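Local atomic coordinates of probable tagatose 6-phosphate kinase (Sinorhizobium meliloti, PDB entry 3TXV), a protein that probably phosphorylates tagatose 6-phosphate in carbohydrate metabolism and is related to the GatZ/KbaZ subunit of tagatose-1,6-bisphosphate aldolase. Residues A[96-101]-A[108-113]; A[170-175]-A[222-227]; A[263-268]-A[285-290]; A[298-303]-A[372-377]. All blocks are in the same frame, centred on the assembly; numbering follows the deposited sequence.

Interaction 1 of 4, residues A[96-101]-A[108-113]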
loop_
_atom_site.group_PDB
_atom_site.type_symbol
_atom_site.label_atom_id
_atom_site.label_comp_id
_atom_site.label_asym_id
_atom_site.label_seq_id
_atom_site.Cartn_x
_atom_site.Cartn_y
_atom_site.Cartn_z
ATOM N N LEU A 96 10.899 -6.611 1.342
ATOM C CA LEU A 96 11.480 -7.813 0.730
ATOM C C LEU A 96 12.510 -8.416 1.649
ATOM O O LEU A 96 13.275 -7.710 2.283
ATOM C CB LEU A 96 12.107 -7.490 -0.622
ATOM C CG LEU A 96 11.215 -7.171 -1.830
ATOM C CD1 LEU A 96 9.804 -6.790 -1.485
ATOM C CD2 LEU A 96 11.872 -6.090 -2.648
ATOM N N GLY A 97 12.527 -9.735 1.719
ATOM C CA GLY A 97 13.368 -10.435 2.684
ATOM C C GLY A 97 12.764 -11.749 3.118
ATOM O O GLY A 97 11.917 -12.294 2.420
ATOM N N PRO A 98 13.187 -12.269 4.287
ATOM C CA PRO A 98 12.771 -13.587 4.810
ATOM C C PRO A 98 11.336 -13.679 5.325
ATOM O O PRO A 98 10.856 -14.786 5.603
ATOM C CB PRO A 98 13.720 -13.829 5.984
ATOM C CG PRO A 98 14.726 -12.747 5.978
ATOM C CD PRO A 98 14.195 -11.618 5.143
ATOM N N ASN A 99 10.644 -12.554 5.466
ATOM C CA ASN A 99 9.309 -12.559 6.088
ATOM C C ASN A 99 8.333 -13.671 5.678
ATOM O O ASN A 99 7.728 -14.286 6.538
ATOM C CB ASN A 99 8.637 -11.201 5.936
ATOM C CG ASN A 99 7.372 -11.094 6.739
ATOM O OD1 ASN A 99 7.410 -10.790 7.931
ATOM N ND2 ASN A 99 6.235 -11.343 6.095
ATOM N N PRO A 100 8.155 -13.933 4.370
ATOM C CA PRO A 100 7.111 -14.922 4.061
ATOM C C PRO A 100 7.515 -16.353 4.391
ATOM O O PRO A 100 6.732 -17.291 4.157
ATOM C CB PRO A 100 6.920 -14.780 2.553
ATOM C CG PRO A 100 7.488 -13.462 2.228
ATOM C CD PRO A 100 8.653 -13.298 3.143
ATOM N N TRP A 101 8.718 -16.518 4.932
ATOM C CA TRP A 101 9.251 -17.844 5.183
ATOM C C TRP A 101 9.932 -17.840 6.506
ATOM O O TRP A 101 10.815 -18.665 6.750
ATOM C CB TRP A 101 10.263 -18.231 4.115
ATOM C CG TRP A 101 9.676 -18.311 2.759
ATOM C CD1 TRP A 101 8.871 -19.286 2.278
ATOM C CD2 TRP A 101 9.855 -17.371 1.700
ATOM N NE1 TRP A 101 8.530 -19.020 0.966
ATOM C CE2 TRP A 101 9.123 -17.845 0.593
ATOM C CE3 TRP A 101 10.555 -16.166 1.581
ATOM C CZ2 TRP A 101 9.062 -17.153 -0.615
ATOM C CZ3 TRP A 101 10.511 -15.493 0.366
ATOM C CH2 TRP A 101 9.765 -15.991 -0.711
ATOM N N GLU A 108 17.587 -21.230 5.054
ATOM C CA GLU A 108 16.582 -21.594 4.061
ATOM C C GLU A 108 15.683 -20.388 3.811
ATOM O O GLU A 108 15.337 -20.077 2.665
ATOM C CB GLU A 108 15.760 -22.792 4.555
ATOM C CG GLU A 108 14.677 -23.268 3.592
ATOM C CD GLU A 108 13.744 -24.335 4.199
ATOM O OE1 GLU A 108 13.954 -24.714 5.388
ATOM O OE2 GLU A 108 12.807 -24.782 3.475
ATOM N N ALA A 109 15.318 -19.696 4.892
ATOM C CA ALA A 109 14.510 -18.487 4.803
ATOM C C ALA A 109 15.196 -17.461 3.899
ATOM O O ALA A 109 14.580 -16.940 2.971
ATOM C CB ALA A 109 14.246 -17.915 6.196
HETATM N N MSE A 110 16.477 -17.203 4.161
HETATM C CA MSE A 110 17.271 -16.316 3.324
HETATM C C MSE A 110 17.478 -16.843 1.910
HETATM O O MSE A 110 17.678 -16.044 1.012
HETATM C CB MSE A 110 18.624 -16.004 3.958
HETATM C CG MSE A 110 18.582 -14.951 5.016
HETATM SE SE MSE A 110 17.938 -13.213 4.405
HETATM C CE MSE A 110 19.546 -12.600 3.487
ATOM N N ALA A 111 17.436 -18.161 1.706
ATOM C CA ALA A 111 17.590 -18.739 0.347
ATOM C C ALA A 111 16.486 -18.261 -0.562
ATOM O O ALA A 111 16.715 -17.946 -1.731
ATOM C CB ALA A 111 17.617 -20.259 0.366
ATOM N N LYS A 112 15.286 -18.205 0.008
ATOM C CA LYS A 112 14.072 -17.856 -0.717
ATOM C C LYS A 112 13.983 -16.350 -0.842
ATOM O O LYS A 112 13.506 -15.830 -1.839
ATOM C CB LYS A 112 12.841 -18.415 0.001
ATOM C CG LYS A 112 12.982 -19.853 0.479
ATOM C CD LYS A 112 11.793 -20.738 0.052
ATOM C CE LYS A 112 11.638 -20.791 -1.474
ATOM N NZ LYS A 112 10.803 -21.916 -1.909
ATOM N N ALA A 113 14.455 -15.638 0.163
ATOM C CA ALA A 113 14.593 -14.212 0.024
ATOM C C ALA A 113 15.409 -13.976 -1.252
ATOM O O ALA A 113 15.104 -13.084 -2.033
ATOM C CB ALA A 113 15.290 -13.624 1.240
#

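Interaction 2 of 4, residues A[170-175]-A[222-227]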
loop_
_atom_site.group_PDB
_atom_site.type_symbol
_atom_site.label_atom_id
_atom_site.label_comp_id
_atom_site.label_asym_id
_atom_site.label_seq_id
_atom_site.Cartn_x
_atom_site.Cartn_y
_atom_site.Cartn_z
ATOM N N LEU A 170 20.086 0.468 -12.410
ATOM C CA LEU A 170 18.650 0.853 -12.326
ATOM C C LEU A 170 17.961 0.856 -10.915
ATOM O O LEU A 170 17.340 1.854 -10.567
ATOM C CB LEU A 170 17.782 0.115 -13.388
ATOM C CG LEU A 170 17.353 0.876 -14.667
ATOM C CD1 LEU A 170 16.847 -0.055 -15.811
ATOM C CD2 LEU A 170 16.284 1.940 -14.347
ATOM N N PRO A 171 18.046 -0.236 -10.110
ATOM C CA PRO A 171 17.291 -0.178 -8.846
ATOM C C PRO A 171 17.752 0.863 -7.826
ATOM O O PRO A 171 18.933 1.182 -7.722
ATOM C CB PRO A 171 17.480 -1.576 -8.238
ATOM C CG PRO A 171 17.808 -2.426 -9.327
ATOM C CD PRO A 171 18.630 -1.575 -10.294
ATOM N N VAL A 172 16.797 1.376 -7.072
ATOM C CA VAL A 172 17.101 2.094 -5.860
ATOM C C VAL A 172 16.721 1.200 -4.678
ATOM O O VAL A 172 16.044 0.173 -4.854
ATOM C CB VAL A 172 16.392 3.467 -5.846
ATOM C CG1 VAL A 172 17.208 4.448 -6.652
ATOM C CG2 VAL A 172 14.995 3.356 -6.444
ATOM N N TYR A 173 17.171 1.563 -3.484
ATOM C CA TYR A 173 16.931 0.704 -2.294
ATOM C C TYR A 173 16.433 1.496 -1.112
ATOM O O TYR A 173 16.857 2.633 -0.870
ATOM C CB TYR A 173 18.188 -0.082 -1.841
ATOM C CG TYR A 173 18.695 -1.032 -2.868
ATOM C CD1 TYR A 173 18.136 -2.298 -3.008
ATOM C CD2 TYR A 173 19.722 -0.647 -3.754
ATOM C CE1 TYR A 173 18.589 -3.177 -4.018
ATOM C CE2 TYR A 173 20.186 -1.504 -4.745
ATOM C CZ TYR A 173 19.617 -2.770 -4.880
ATOM O OH TYR A 173 20.082 -3.619 -5.873
ATOM N N ILE A 174 15.545 0.878 -0.350
ATOM C CA ILE A 174 15.232 1.444 0.938
ATOM C C ILE A 174 15.545 0.451 2.056
ATOM O O ILE A 174 15.402 -0.750 1.886
ATOM C CB ILE A 174 13.843 2.163 0.981
ATOM C CG1 ILE A 174 13.029 1.647 2.134
ATOM C CG2 ILE A 174 13.066 1.952 -0.268
ATOM C CD1 ILE A 174 12.332 2.711 2.862
ATOM N N ILE A 175 16.037 0.964 3.168
ATOM C CA ILE A 175 16.420 0.122 4.284
ATOM C C ILE A 175 15.633 0.464 5.538
ATOM O O ILE A 175 15.080 1.546 5.643
ATOM C CB ILE A 175 17.917 0.246 4.567
ATOM C CG1 ILE A 175 18.310 1.698 4.697
ATOM C CG2 ILE A 175 18.710 -0.323 3.431
ATOM C CD1 ILE A 175 19.802 1.909 4.635
ATOM N N ARG A 222 22.956 3.716 -4.280
ATOM C CA ARG A 222 21.599 3.827 -4.783
ATOM C C ARG A 222 20.577 3.529 -3.697
ATOM O O ARG A 222 19.403 3.257 -4.001
ATOM C CB ARG A 222 21.385 2.872 -5.955
ATOM C CG ARG A 222 22.071 3.295 -7.243
ATOM C CD ARG A 222 21.732 2.380 -8.398
ATOM N NE ARG A 222 22.250 1.023 -8.198
ATOM C CZ ARG A 222 23.496 0.645 -8.499
ATOM N NH1 ARG A 222 24.368 1.518 -9.027
ATOM N NH2 ARG A 222 23.881 -0.606 -8.272
ATOM N N VAL A 223 21.011 3.571 -2.435
ATOM C CA VAL A 223 20.068 3.498 -1.333
ATOM C C VAL A 223 19.546 4.896 -1.116
ATOM O O VAL A 223 20.292 5.808 -0.723
ATOM C CB VAL A 223 20.673 2.972 -0.020
ATOM C CG1 VAL A 223 19.712 3.223 1.142
ATOM C CG2 VAL A 223 20.985 1.475 -0.101
ATOM N N VAL A 224 18.258 5.082 -1.379
ATOM C CA VAL A 224 17.716 6.422 -1.450
ATOM C C VAL A 224 16.864 6.774 -0.256
ATOM O O VAL A 224 16.368 7.911 -0.168
ATOM C CB VAL A 224 16.956 6.664 -2.763
ATOM C CG1 VAL A 224 17.909 6.594 -3.939
ATOM C CG2 VAL A 224 15.857 5.673 -2.942
ATOM N N GLY A 225 16.705 5.836 0.682
ATOM C CA GLY A 225 15.872 6.124 1.842
ATOM C C GLY A 225 15.762 5.062 2.897
ATOM O O GLY A 225 16.093 3.900 2.652
ATOM N N ALA A 226 15.288 5.455 4.079
ATOM C CA ALA A 226 15.033 4.491 5.146
ATOM C C ALA A 226 13.603 4.575 5.699
ATOM O O ALA A 226 13.017 5.653 5.731
ATOM C CB ALA A 226 16.056 4.660 6.267
ATOM N N VAL A 227 13.056 3.441 6.144
ATOM C CA VAL A 227 11.759 3.440 6.827
ATOM C C VAL A 227 11.871 3.896 8.290
ATOM O O VAL A 227 12.659 3.349 9.076
ATOM C CB VAL A 227 11.088 2.065 6.804
ATOM C CG1 VAL A 227 9.580 2.230 6.738
ATOM C CG2 VAL A 227 11.551 1.273 5.615
#

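Interaction 3 of 4, residues A[263-268]-A[285-290]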
loop_
_atom_site.group_PDB
_atom_site.type_symbol
_atom_site.label_atom_id
_atom_site.label_comp_id
_atom_site.label_asym_id
_atom_site.label_seq_id
_atom_site.Cartn_x
_atom_site.Cartn_y
_atom_site.Cartn_z
ATOM N N GLU A 263 11.254 7.246 3.898
ATOM C CA GLU A 263 9.986 6.605 3.607
ATOM C C GLU A 263 9.175 6.501 4.873
ATOM O O GLU A 263 9.682 6.077 5.944
ATOM C CB GLU A 263 10.209 5.208 3.082
ATOM C CG GLU A 263 8.943 4.496 2.701
ATOM C CD GLU A 263 9.163 3.397 1.666
ATOM O OE1 GLU A 263 9.745 3.674 0.583
ATOM O OE2 GLU A 263 8.725 2.251 1.939
ATOM N N ALA A 264 7.912 6.898 4.765
ATOM C CA ALA A 264 6.985 6.750 5.891
ATOM C C ALA A 264 5.806 5.827 5.564
ATOM O O ALA A 264 5.156 5.960 4.519
ATOM C CB ALA A 264 6.528 8.106 6.405
ATOM N N HIS A 265 5.564 4.864 6.447
ATOM C CA HIS A 265 4.441 3.944 6.273
ATOM C C HIS A 265 3.286 4.404 7.150
ATOM O O HIS A 265 3.500 5.064 8.156
ATOM C CB HIS A 265 4.838 2.506 6.645
ATOM C CG HIS A 265 5.826 1.870 5.706
ATOM N ND1 HIS A 265 6.018 0.500 5.647
ATOM C CD2 HIS A 265 6.664 2.407 4.783
ATOM C CE1 HIS A 265 6.938 0.230 4.734
ATOM N NE2 HIS A 265 7.352 1.368 4.201
ATOM N N SER A 266 2.069 4.049 6.759
ATOM C CA SER A 266 0.858 4.332 7.543
ATOM C C SER A 266 0.511 5.816 7.591
ATOM O O SER A 266 0.085 6.345 8.627
ATOM C CB SER A 266 0.928 3.730 8.975
ATOM O OG SER A 266 1.703 2.549 8.998
ATOM N N THR A 267 0.676 6.478 6.462
ATOM C CA THR A 267 0.236 7.863 6.315
ATOM C C THR A 267 -1.245 7.864 6.046
ATOM O O THR A 267 -1.837 8.937 5.929
ATOM C CB THR A 267 0.860 8.539 5.085
ATOM O OG1 THR A 267 0.578 7.741 3.919
ATOM C CG2 THR A 267 2.401 8.745 5.260
ATOM N N ASP A 268 -1.825 6.665 5.899
ATOM C CA ASP A 268 -3.251 6.486 5.646
ATOM C C ASP A 268 -4.099 7.309 6.575
ATOM O O ASP A 268 -3.784 7.415 7.774
ATOM C CB ASP A 268 -3.616 5.035 5.799
ATOM C CG ASP A 268 -2.975 4.176 4.736
ATOM O OD1 ASP A 268 -1.758 3.868 4.856
ATOM O OD2 ASP A 268 -3.690 3.814 3.773
ATOM N N ILE A 285 8.663 9.939 0.943
ATOM C CA ILE A 285 7.950 8.839 0.320
ATOM C C ILE A 285 6.889 8.438 1.304
ATOM O O ILE A 285 7.192 8.124 2.470
ATOM C CB ILE A 285 8.835 7.647 0.035
ATOM C CG1 ILE A 285 9.850 7.990 -1.065
ATOM C CG2 ILE A 285 7.974 6.482 -0.333
ATOM C CD1 ILE A 285 11.091 7.215 -0.969
ATOM N N LEU A 286 5.651 8.472 0.813
ATOM C CA LEU A 286 4.441 8.325 1.588
ATOM C C LEU A 286 3.734 7.081 1.138
ATOM O O LEU A 286 3.168 7.052 0.056
ATOM C CB LEU A 286 3.531 9.520 1.315
ATOM C CG LEU A 286 4.100 10.859 1.761
ATOM C CD1 LEU A 286 3.487 11.967 0.950
ATOM C CD2 LEU A 286 3.861 11.054 3.273
ATOM N N LYS A 287 3.660 6.078 1.971
ATOM C CA LYS A 287 2.961 4.897 1.569
ATOM C C LYS A 287 1.524 4.919 2.010
ATOM O O LYS A 287 1.227 5.064 3.167
ATOM C CB LYS A 287 3.630 3.695 2.186
ATOM C CG LYS A 287 4.942 3.354 1.591
ATOM C CD LYS A 287 5.317 1.939 1.900
ATOM C CE LYS A 287 5.502 1.129 0.665
ATOM N NZ LYS A 287 6.780 0.437 0.637
ATOM N N VAL A 288 0.618 4.810 1.072
ATOM C CA VAL A 288 -0.752 4.715 1.423
ATOM C C VAL A 288 -1.208 3.481 0.758
ATOM O O VAL A 288 -0.812 3.207 -0.315
ATOM C CB VAL A 288 -1.488 5.881 0.892
ATOM C CG1 VAL A 288 -1.265 5.998 -0.536
ATOM C CG2 VAL A 288 -2.918 5.812 1.239
ATOM N N GLY A 289 -2.043 2.726 1.440
ATOM C CA GLY A 289 -2.746 1.605 0.883
ATOM C C GLY A 289 -4.175 1.526 1.341
ATOM O O GLY A 289 -5.084 1.666 0.589
ATOM N N PRO A 290 -4.343 1.307 2.620
ATOM C CA PRO A 290 -5.609 1.038 3.253
ATOM C C PRO A 290 -6.561 2.171 3.106
ATOM O O PRO A 290 -7.718 2.005 2.895
ATOM C CB PRO A 290 -5.195 0.854 4.679
ATOM C CG PRO A 290 -3.900 0.227 4.580
ATOM C CD PRO A 290 -3.294 0.547 3.282
#

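Interaction 4 of 4, residues A[298-303]-A[372-377]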
loop_
_atom_site.group_PDB
_atom_site.type_symbol
_atom_site.label_atom_id
_atom_site.label_comp_id
_atom_site.label_asym_id
_atom_site.label_seq_id
_atom_site.Cartn_x
_atom_site.Cartn_y
_atom_site.Cartn_z
ATOM N N GLU A 298 -16.306 2.396 0.733
ATOM C CA GLU A 298 -17.445 3.290 0.996
ATOM C C GLU A 298 -18.246 3.522 -0.264
ATOM O O GLU A 298 -19.456 3.478 -0.214
ATOM C CB GLU A 298 -17.040 4.647 1.533
ATOM C CG GLU A 298 -16.612 4.632 2.920
ATOM C CD GLU A 298 -16.344 6.025 3.420
ATOM O OE1 GLU A 298 -16.242 6.929 2.542
ATOM O OE2 GLU A 298 -16.240 6.205 4.671
ATOM N N ALA A 299 -17.566 3.768 -1.381
ATOM C CA ALA A 299 -18.247 4.016 -2.647
ATOM C C ALA A 299 -19.073 2.792 -3.043
ATOM O O ALA A 299 -20.271 2.908 -3.380
ATOM C CB ALA A 299 -17.241 4.374 -3.751
ATOM N N LEU A 300 -18.444 1.619 -2.982
ATOM C CA LEU A 300 -19.152 0.414 -3.343
ATOM C C LEU A 300 -20.357 0.213 -2.419
ATOM O O LEU A 300 -21.428 -0.126 -2.894
ATOM C CB LEU A 300 -18.225 -0.797 -3.391
ATOM C CG LEU A 300 -17.241 -0.866 -4.571
ATOM C CD1 LEU A 300 -16.306 -2.007 -4.334
ATOM C CD2 LEU A 300 -17.912 -1.043 -5.942
ATOM N N TYR A 301 -20.215 0.508 -1.131
ATOM C CA TYR A 301 -21.338 0.344 -0.192
ATOM C C TYR A 301 -22.442 1.380 -0.388
ATOM O O TYR A 301 -23.608 1.028 -0.338
ATOM C CB TYR A 301 -20.870 0.315 1.273
ATOM C CG TYR A 301 -20.380 -1.037 1.785
ATOM C CD1 TYR A 301 -20.056 -2.061 0.911
ATOM C CD2 TYR A 301 -20.216 -1.265 3.156
ATOM C CE1 TYR A 301 -19.603 -3.269 1.362
ATOM C CE2 TYR A 301 -19.758 -2.492 3.631
ATOM C CZ TYR A 301 -19.454 -3.495 2.723
ATOM O OH TYR A 301 -18.993 -4.739 3.166
ATOM N N GLY A 302 -22.080 2.643 -0.600
ATOM C CA GLY A 302 -23.010 3.643 -1.188
ATOM C C GLY A 302 -23.769 3.150 -2.428
ATOM O O GLY A 302 -25.021 3.128 -2.466
ATOM N N LEU A 303 -23.010 2.692 -3.423
ATOM C CA LEU A 303 -23.609 2.127 -4.642
ATOM C C LEU A 303 -24.480 0.923 -4.320
ATOM O O LEU A 303 -25.535 0.716 -4.923
ATOM C CB LEU A 303 -22.544 1.759 -5.672
ATOM C CG LEU A 303 -21.834 2.984 -6.221
ATOM C CD1 LEU A 303 -20.684 2.636 -7.152
ATOM C CD2 LEU A 303 -22.837 3.826 -6.896
ATOM N N GLU A 372 -22.203 -8.170 -10.004
ATOM C CA GLU A 372 -23.648 -8.108 -10.097
ATOM C C GLU A 372 -24.076 -6.633 -9.950
ATOM O O GLU A 372 -24.925 -6.134 -10.700
ATOM C CB GLU A 372 -24.298 -9.009 -9.038
ATOM C CG GLU A 372 -25.786 -9.251 -9.243
ATOM C CD GLU A 372 -26.346 -10.382 -8.362
ATOM O OE1 GLU A 372 -26.307 -10.281 -7.117
ATOM O OE2 GLU A 372 -26.847 -11.387 -8.910
ATOM N N LEU A 373 -23.436 -5.942 -9.000
ATOM C CA LEU A 373 -23.815 -4.604 -8.595
ATOM C C LEU A 373 -23.352 -3.586 -9.592
ATOM O O LEU A 373 -24.097 -2.666 -9.901
ATOM C CB LEU A 373 -23.235 -4.278 -7.219
ATOM C CG LEU A 373 -23.159 -2.823 -6.741
ATOM C CD1 LEU A 373 -24.537 -2.194 -6.604
ATOM C CD2 LEU A 373 -22.389 -2.724 -5.429
HETATM N N MSE A 374 -22.125 -3.737 -10.083
HETATM C CA MSE A 374 -21.580 -2.826 -11.087
HETATM C C MSE A 374 -22.349 -2.871 -12.400
HETATM O O MSE A 374 -22.476 -1.843 -13.082
HETATM C CB MSE A 374 -20.095 -3.096 -11.355
HETATM C CG MSE A 374 -19.204 -2.660 -10.214
HETATM SE SE MSE A 374 -19.652 -0.858 -9.671
HETATM C CE MSE A 374 -18.371 0.009 -10.785
ATOM N N SER A 375 -22.852 -4.054 -12.740
ATOM C CA SER A 375 -23.446 -4.269 -14.032
ATOM C C SER A 375 -24.936 -3.953 -13.944
ATOM O O SER A 375 -25.584 -3.610 -14.937
ATOM C CB SER A 375 -23.191 -5.703 -14.503
ATOM O OG SER A 375 -24.177 -6.590 -14.001
ATOM N N LEU A 376 -25.482 -4.066 -12.745
ATOM C CA LEU A 376 -26.846 -3.647 -12.523
ATOM C C LEU A 376 -26.954 -2.120 -12.567
ATOM O O LEU A 376 -28.059 -1.592 -12.751
ATOM C CB LEU A 376 -27.332 -4.170 -11.197
ATOM C CG LEU A 376 -28.667 -3.672 -10.694
ATOM C CD1 LEU A 376 -29.697 -4.208 -11.637
ATOM C CD2 LEU A 376 -28.891 -4.185 -9.297
ATOM N N LEU A 377 -25.828 -1.408 -12.430
ATOM C CA LEU A 377 -25.855 0.060 -12.536
ATOM C C LEU A 377 -25.226 0.609 -13.833
ATOM O O LEU A 377 -25.133 1.822 -14.027
ATOM C CB LEU A 377 -25.250 0.705 -11.285
ATOM C CG LEU A 377 -25.946 0.438 -9.936
ATOM C CD1 LEU A 377 -25.094 0.935 -8.778
ATOM C CD2 LEU A 377 -27.326 1.030 -9.834
#

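Interaction 1 of 4, residues A[96-101]-A[108-113]
Trp101 lays one face of its indole over the side chain of Lys112, which crosses the ring at about a right angle. The Lys112 CB lies 3.5 Å from the centroid of the Trp101 six-membered ring and only 11° off its normal, a CH-pi contact. Lys112 then bends so that its CD comes within 3.8 Å of Trp101 NE1; the aliphatic stem of a lysine suits an aromatic face. Pro100 CB covers the opposite face, so the indole is sandwiched. With CG anti to the carbonyl carbon (chi1 -63°), the tryptophan ring is swung across to the helix. Small residues let the loop come close: Ala109 CB meets Trp101 O at 3.6 Å and Pro98 CB at 4.1 Å, while Ala113 CB rests on Gly97 C at 3.7 Å. Gly97 has backbone angles (phi 150°) at which a CB would press on the preceding carbonyl. The selenium SE of selenomethionine Met110 packs alongside Pro98 CG at 3.6 Å, both side chains pointing the same way. The loop thus leaves strand 89-96, whose Leu96 pairs with His129 of strand 127-130, and folds onto helix 106-121, from which Met110 and Ala113 also reach Leu155 of helix 145-161.

Interaction 2 of 4, residues A[170-175]-A[222-227]
Strands 172-175 and 223-227 run parallel, 26° apart with axes 4.5 Å from each other, as neighbours in the closed eight-stranded sheet of a (beta/alpha)8 barrel. Four backbone hydrogen bonds join them, beginning with Tyr173 N to Arg222 O at 2.8 Å and ending with Val227 N to Ile175 O at 2.8 Å. Between Tyr173 and Ile174 the register slips by one residue, a beta bulge: Tyr173 pairs with Val223, but Ile174 already pairs with Gly225. The intervening Val224 still bonds through its N to Tyr173 O and turns its CG1 onto Val172 CG1, 3.5 Å away. Tyr173, Ile175, Val223 and Ala226 share the face toward the surrounding helices, where Tyr173 CB packs on Val223 CG2 and the Tyr173 OH reaches Glu160. That glutamate, outside both segments, is also the salt-bridge partner of Arg222, whose guanidinium has Pro171 O at its edge. Ile174 lies on the other face beside the bare backbone of Gly225; the Ile174 side chain crosses that of Val227 at about a right angle, CD1 against CG2. Beta-branched valine and isoleucine suit the extended backbone of a strand. Ile175, with CG1 between N and the carbonyl carbon (chi1 51°), brings CD1 to 3.7 Å from Val223 CG1.

Interaction 3 of 4, residues A[263-268]-A[285-290]
One oxygen of Glu263, OE2, is gripped by two groups at once in a buried polar cluster: Lys287 NZ forms a salt bridge with it at 3.0 Å, and His265 NE2 donates to it at 2.8 Å. The histidine uses the anti lone pair, with the oxygen near its ring plane, whereas the ammonium group comes from above the carboxylate plane. Lys287 runs alongside His265, its CD over the imidazole face at 3.4 Å from the ring centroid, so one side chain both packs on the ring and reaches the acid. Glu263 extends with CG anti to the backbone N (chi1 -178°), which carries its carboxylate across to Lys287. Salt bridges from Glu263 OE1 to Lys127 and from Lys287 NZ to Asp94 extend the network. The parallel strand bonds, Ala264 N to Ile285 O at 2.7 Å and Lys287 N to Ala264 O, are nearly straight. In the loop after strand 261-264, Thr267 OG1 donates to Lys287 O at 2.9 Å, and its CG2 packs on Leu286 CD2. Asp268 OD2 takes Gly289 N and Gly291 N, holding the start of helix 290-310. His265, His95 and Glu178 face one vacant point that might suit a metal, at strand C-termini, the active-site end of (beta/alpha)8 barrels.

Interaction 4 of 4, residues A[298-303]-A[372-377]
Leu373 of helix 364-376 reaches the backbone of helix 290-310 with its two methyls, spread over successive turns. Its CD1 lies 3.5 Å from Leu303 O and its CD2 3.8 Å from Leu300 O. The CG is anti to the backbone N (chi1 163°), which stretches the fork out toward the other helix. On one flank the selenomethionine Met374, bent at chi2 and chi3, brings its SE back to Leu300 CD2 at 4.1 Å; these two side chains cross at about a right angle. Leu377 slants across Leu303 instead and sets its CD1 4.1 Å from Leu303 CB. Leu303 meets all three partners, its CD1 also lying 4.4 Å from Met374 SE. The short helix axes are 10.9 Å apart at 63°, so the helices touch through side chains, and leucine and methionine (here selenomethionine) are long enough to reach across that spacing. Around them, Leu319 of helix 319-329 touches both Leu300 and Leu373, while Ala407 of helix 407-424 touches Leu303 and Leu377. The contact is held by dispersion forces and the burial of apolar surface, which probably places little directional demand on the exact angle between the helices.

How the interactions relate
All four contacts are buried. Interactions 2 and 3 belong to the barrel wall and touch: strands 223-227 and 261-264 are neighbours, with Ala226 O 3.0 Å from Glu263 N, a probable hydrogen bond, and Ile174 packing on Glu263. Interaction 3 lies deepest and is the most charged, whereas interaction 2 combines backbone pairing with aliphatic side chains. Interactions 1 and 4 lie outside the barrel wall, on opposite sides of the chain's centre and about 40 Å apart between centres; both pack side chains against helices, one through an aromatic ring and lysine, the other through leucines and selenomethionine. Helix 290-310 connects interaction 3 to interaction 4, since it directly follows strand 283-288.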